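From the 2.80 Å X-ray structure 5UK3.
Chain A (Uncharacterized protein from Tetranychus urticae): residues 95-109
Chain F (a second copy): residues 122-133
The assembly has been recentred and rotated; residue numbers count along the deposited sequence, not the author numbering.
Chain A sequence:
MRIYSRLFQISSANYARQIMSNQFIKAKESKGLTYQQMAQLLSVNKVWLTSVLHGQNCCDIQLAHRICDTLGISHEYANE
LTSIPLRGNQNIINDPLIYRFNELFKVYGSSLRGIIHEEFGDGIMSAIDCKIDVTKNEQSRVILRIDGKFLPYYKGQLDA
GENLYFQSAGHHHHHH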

# COMPACT_ATOMS: atom_id res chain seq x y z
N ASP A 95 11.39 13.10 4.44
CA ASP A 95 12.24 14.26 4.71
C ASP A 95 12.49 14.94 3.39
O ASP A 95 12.85 14.29 2.43
CB ASP A 95 13.58 13.95 5.33
CG ASP A 95 14.28 15.23 5.87
OD1 ASP A 95 13.98 15.66 7.00
OD2 ASP A 95 15.09 15.82 5.12
N PRO A 96 12.27 16.26 3.33
CA PRO A 96 12.34 16.89 2.03
C PRO A 96 13.67 16.73 1.37
O PRO A 96 13.73 16.62 0.15
CB PRO A 96 12.03 18.35 2.37
CG PRO A 96 11.05 18.24 3.51
CD PRO A 96 11.65 17.15 4.34
N LEU A 97 14.72 16.76 2.15
CA LEU A 97 16.07 16.67 1.61
C LEU A 97 16.24 15.35 0.94
O LEU A 97 16.81 15.28 -0.14
CB LEU A 97 17.12 16.84 2.69
CG LEU A 97 18.55 16.92 2.23
CD1 LEU A 97 19.33 17.82 3.21
CD2 LEU A 97 19.23 15.56 2.15
N ILE A 98 15.76 14.30 1.57
CA ILE A 98 15.93 12.97 1.00
C ILE A 98 15.01 12.77 -0.19
O ILE A 98 15.40 12.18 -1.20
CB ILE A 98 15.72 11.86 2.05
CG1 ILE A 98 16.66 12.04 3.28
CG2 ILE A 98 15.82 10.51 1.37
CD1 ILE A 98 18.09 11.68 3.04
N TYR A 99 13.77 13.23 -0.08
CA TYR A 99 12.80 13.07 -1.18
C TYR A 99 13.39 13.58 -2.47
O TYR A 99 13.20 13.00 -3.50
CB TYR A 99 11.46 13.78 -0.91
CG TYR A 99 10.49 13.60 -2.03
CD1 TYR A 99 9.75 12.46 -2.16
CD2 TYR A 99 10.39 14.56 -3.01
CE1 TYR A 99 8.91 12.30 -3.25
CE2 TYR A 99 9.55 14.42 -4.11
CZ TYR A 99 8.81 13.29 -4.22
OH TYR A 99 7.99 13.18 -5.33
N ARG A 100 14.08 14.71 -2.41
CA ARG A 100 14.60 15.29 -3.63
C ARG A 100 15.54 14.36 -4.35
O ARG A 100 15.44 14.20 -5.56
CB ARG A 100 15.19 16.67 -3.37
CG ARG A 100 14.12 17.73 -3.53
CD ARG A 100 14.16 18.75 -2.42
NE ARG A 100 12.98 19.60 -2.44
CZ ARG A 100 11.84 19.30 -1.83
NH1 ARG A 100 11.73 18.18 -1.14
NH2 ARG A 100 10.82 20.13 -1.90
N PHE A 101 16.43 13.70 -3.63
CA PHE A 101 17.26 12.68 -4.30
C PHE A 101 16.41 11.60 -4.97
O PHE A 101 16.69 11.21 -6.07
CB PHE A 101 18.28 12.05 -3.35
CG PHE A 101 19.33 13.02 -2.88
CD1 PHE A 101 20.13 13.69 -3.80
CD2 PHE A 101 19.48 13.31 -1.53
CE1 PHE A 101 21.07 14.60 -3.39
CE2 PHE A 101 20.42 14.24 -1.11
CZ PHE A 101 21.21 14.88 -2.05
N ASN A 102 15.34 11.17 -4.33
CA ASN A 102 14.45 10.19 -4.94
C ASN A 102 13.76 10.75 -6.18
O ASN A 102 13.66 10.05 -7.21
CB ASN A 102 13.55 9.54 -3.86
CG ASN A 102 14.36 8.64 -2.90
OD1 ASN A 102 15.35 7.96 -3.30
ND2 ASN A 102 13.98 8.66 -1.62
N GLU A 103 13.36 12.02 -6.13
CA GLU A 103 12.66 12.63 -7.26
C GLU A 103 13.60 12.73 -8.43
O GLU A 103 13.24 12.53 -9.58
CB GLU A 103 12.16 14.01 -6.87
CG GLU A 103 11.72 14.83 -8.04
CD GLU A 103 10.88 15.99 -7.60
OE1 GLU A 103 11.40 17.14 -7.63
OE2 GLU A 103 9.68 15.75 -7.23
N LEU A 104 14.83 13.03 -8.11
CA LEU A 104 15.84 13.15 -9.11
C LEU A 104 15.98 11.89 -9.93
O LEU A 104 16.07 11.99 -11.13
CB LEU A 104 17.16 13.54 -8.45
CG LEU A 104 18.31 13.92 -9.35
CD1 LEU A 104 17.90 15.14 -10.14
CD2 LEU A 104 19.56 14.23 -8.54
N PHE A 105 15.95 10.72 -9.32
CA PHE A 105 16.01 9.48 -10.10
C PHE A 105 14.68 9.07 -10.72
O PHE A 105 14.65 8.23 -11.60
CB PHE A 105 16.64 8.36 -9.30
CG PHE A 105 18.07 8.62 -9.00
CD1 PHE A 105 19.05 8.33 -9.94
CD2 PHE A 105 18.45 9.24 -7.84
CE1 PHE A 105 20.38 8.62 -9.69
CE2 PHE A 105 19.78 9.52 -7.58
CZ PHE A 105 20.75 9.21 -8.50
N LYS A 106 13.58 9.63 -10.24
CA LYS A 106 12.29 9.43 -10.92
C LYS A 106 12.34 10.17 -12.25
O LYS A 106 11.84 9.68 -13.25
CB LYS A 106 11.08 9.87 -10.05
N VAL A 107 12.93 11.35 -12.26
CA VAL A 107 12.95 12.19 -13.46
C VAL A 107 14.04 11.74 -14.44
O VAL A 107 13.78 11.64 -15.63
CB VAL A 107 13.09 13.67 -13.09
CG1 VAL A 107 13.38 14.53 -14.31
CG2 VAL A 107 11.83 14.16 -12.42
N TYR A 108 15.28 11.55 -13.96
CA TYR A 108 16.40 11.24 -14.85
C TYR A 108 16.73 9.74 -14.93
O TYR A 108 17.70 9.35 -15.58
CB TYR A 108 17.63 12.03 -14.41
CG TYR A 108 17.46 13.49 -14.59
CD1 TYR A 108 17.63 14.09 -15.83
CD2 TYR A 108 17.13 14.29 -13.53
CE1 TYR A 108 17.48 15.46 -15.99
CE2 TYR A 108 16.96 15.66 -13.66
CZ TYR A 108 17.13 16.25 -14.89
OH TYR A 108 16.95 17.61 -14.99
N GLY A 109 15.97 8.90 -14.25
CA GLY A 109 16.31 7.49 -14.14
C GLY A 109 16.45 6.85 -15.49
O GLY A 109 17.46 6.24 -15.77
N ASP F 122 20.43 24.58 7.37
CA ASP F 122 19.12 23.97 7.29
C ASP F 122 18.46 24.27 5.96
O ASP F 122 17.93 25.35 5.73
CB ASP F 122 18.25 24.48 8.41
CG ASP F 122 16.86 23.90 8.37
OD1 ASP F 122 16.68 22.81 7.76
OD2 ASP F 122 15.98 24.52 8.99
N GLY F 123 18.53 23.30 5.06
CA GLY F 123 17.92 23.44 3.76
C GLY F 123 17.88 22.13 3.04
O GLY F 123 17.92 21.06 3.66
N ILE F 124 17.83 22.24 1.73
CA ILE F 124 17.86 21.09 0.84
C ILE F 124 18.68 21.35 -0.41
O ILE F 124 18.99 22.48 -0.72
CB ILE F 124 16.46 20.80 0.35
CG1 ILE F 124 15.93 21.99 -0.44
CG2 ILE F 124 15.57 20.45 1.52
CD1 ILE F 124 14.84 21.58 -1.35
N MET F 125 18.97 20.28 -1.13
CA MET F 125 19.56 20.40 -2.46
C MET F 125 18.44 20.21 -3.44
O MET F 125 17.77 19.18 -3.41
CB MET F 125 20.60 19.32 -2.69
CG MET F 125 21.29 19.46 -4.02
SD MET F 125 22.07 17.96 -4.59
CE MET F 125 20.68 17.23 -5.45
N SER F 126 18.27 21.18 -4.33
CA SER F 126 17.20 21.18 -5.32
C SER F 126 17.39 20.07 -6.37
O SER F 126 18.51 19.78 -6.77
CB SER F 126 17.15 22.52 -6.02
OG SER F 126 15.90 22.67 -6.69
N ALA F 127 16.27 19.47 -6.78
CA ALA F 127 16.24 18.51 -7.90
C ALA F 127 15.81 19.20 -9.21
O ALA F 127 15.73 18.59 -10.27
CB ALA F 127 15.28 17.36 -7.58
N ILE F 128 15.53 20.50 -9.11
CA ILE F 128 15.00 21.27 -10.21
C ILE F 128 16.16 22.01 -10.88
O ILE F 128 16.37 21.86 -12.09
CB ILE F 128 13.92 22.25 -9.69
CG1 ILE F 128 12.86 21.48 -8.91
CG2 ILE F 128 13.28 23.02 -10.82
CD1 ILE F 128 12.17 20.36 -9.65
N ASP F 129 16.90 22.80 -10.11
CA ASP F 129 18.11 23.45 -10.60
C ASP F 129 19.25 22.48 -10.30
O ASP F 129 19.89 22.57 -9.25
CB ASP F 129 18.32 24.80 -9.91
CG ASP F 129 19.55 25.55 -10.43
OD1 ASP F 129 20.24 25.03 -11.34
OD2 ASP F 129 19.82 26.67 -9.94
N CYS F 130 19.49 21.57 -11.23
CA CYS F 130 20.36 20.42 -10.98
C CYS F 130 21.02 19.91 -12.26
O CYS F 130 20.33 19.67 -13.21
CB CYS F 130 19.51 19.33 -10.35
SG CYS F 130 20.48 18.15 -9.40
N LYS F 131 22.35 19.79 -12.27
CA LYS F 131 23.08 19.29 -13.42
C LYS F 131 23.66 17.92 -13.11
O LYS F 131 24.63 17.82 -12.34
CB LYS F 131 24.24 20.21 -13.78
CG LYS F 131 23.83 21.61 -14.12
CD LYS F 131 25.03 22.55 -14.24
CE LYS F 131 24.58 24.01 -14.35
NZ LYS F 131 25.03 24.88 -13.21
N ILE F 132 23.14 16.88 -13.74
CA ILE F 132 23.73 15.56 -13.63
C ILE F 132 24.84 15.42 -14.69
O ILE F 132 24.71 16.00 -15.75
CB ILE F 132 22.72 14.43 -13.87
CG1 ILE F 132 21.34 14.69 -13.22
CG2 ILE F 132 23.27 13.09 -13.39
CD1 ILE F 132 21.42 14.96 -11.75
N ASP F 133 25.88 14.64 -14.40
CA ASP F 133 26.90 14.20 -15.39
C ASP F 133 27.21 12.78 -15.07
O ASP F 133 27.22 12.41 -13.92
CB ASP F 133 28.22 14.96 -15.37
CG ASP F 133 28.06 16.31 -15.97
OD1 ASP F 133 27.82 16.40 -17.21
OD2 ASP F 133 28.12 17.29 -15.20
O HOH W 1 13.58 21.79 -5.03

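From P96(A) onward the chain A stretch is a helix, and D95(A) caps its start: OD2 accepts from L97(A) N at 3.1 Å, satisfying an amide with no helical partner. The chain F stretch contributes two strands separated by a corner at A127(F) to D129(F). The first strand runs nearly parallel to the helix, 9° between directions and 7.4 Å at closest approach; the second diverges by 62°. Backbones come nearest at L97(A) and I124(F), whose CA atoms are 4.8 Å apart.

No direct hydrogen bond joins the stretches, so packing dominates, burying 644 Å². I124(F) points toward the helix, and its branched side chain reaches several neighbours: CG2 lies 4.1 Å from L97(A) CB and 4.2 Å from P96(A) CB, while CD1 approaches R100(A) NE to 2.9 Å. R100(A) bends back on its helix, NH1 donating to P96(A) O at 2.8 Å; further bonds elsewhere in the structure provide for its charged end, while R100(A) CB packs 3.6 Å from M125(F) O. A water offers a thin polar link, 3.0 Å from S126(F) OG and joined weakly to R100(A) NE at 3.4 Å.

M125(F) leaves the strand sideways, but its flexible chain carries CE within 3.4 Å of F101(A) CE1. At the corner, the small A127(F) permits close approach: its CB sits 3.8 Å from R100(A) O. L104(A), one turn on, packs both methyls against the second strand: CD1 lies 4.0 Å from C130(F) SG and 3.9 Å from I132(F) CD1, and CD2 lies 3.8 Å from I132(F) CD1. C130(F) and I132(F) point toward the helix, whereas K131(F) between them points away, the alternation expected of a strand. I132(F) CG1 lies over one face of the Y108(A) ring, 4.2 Å from CD2, an apolar surface suited to an aliphatic chain.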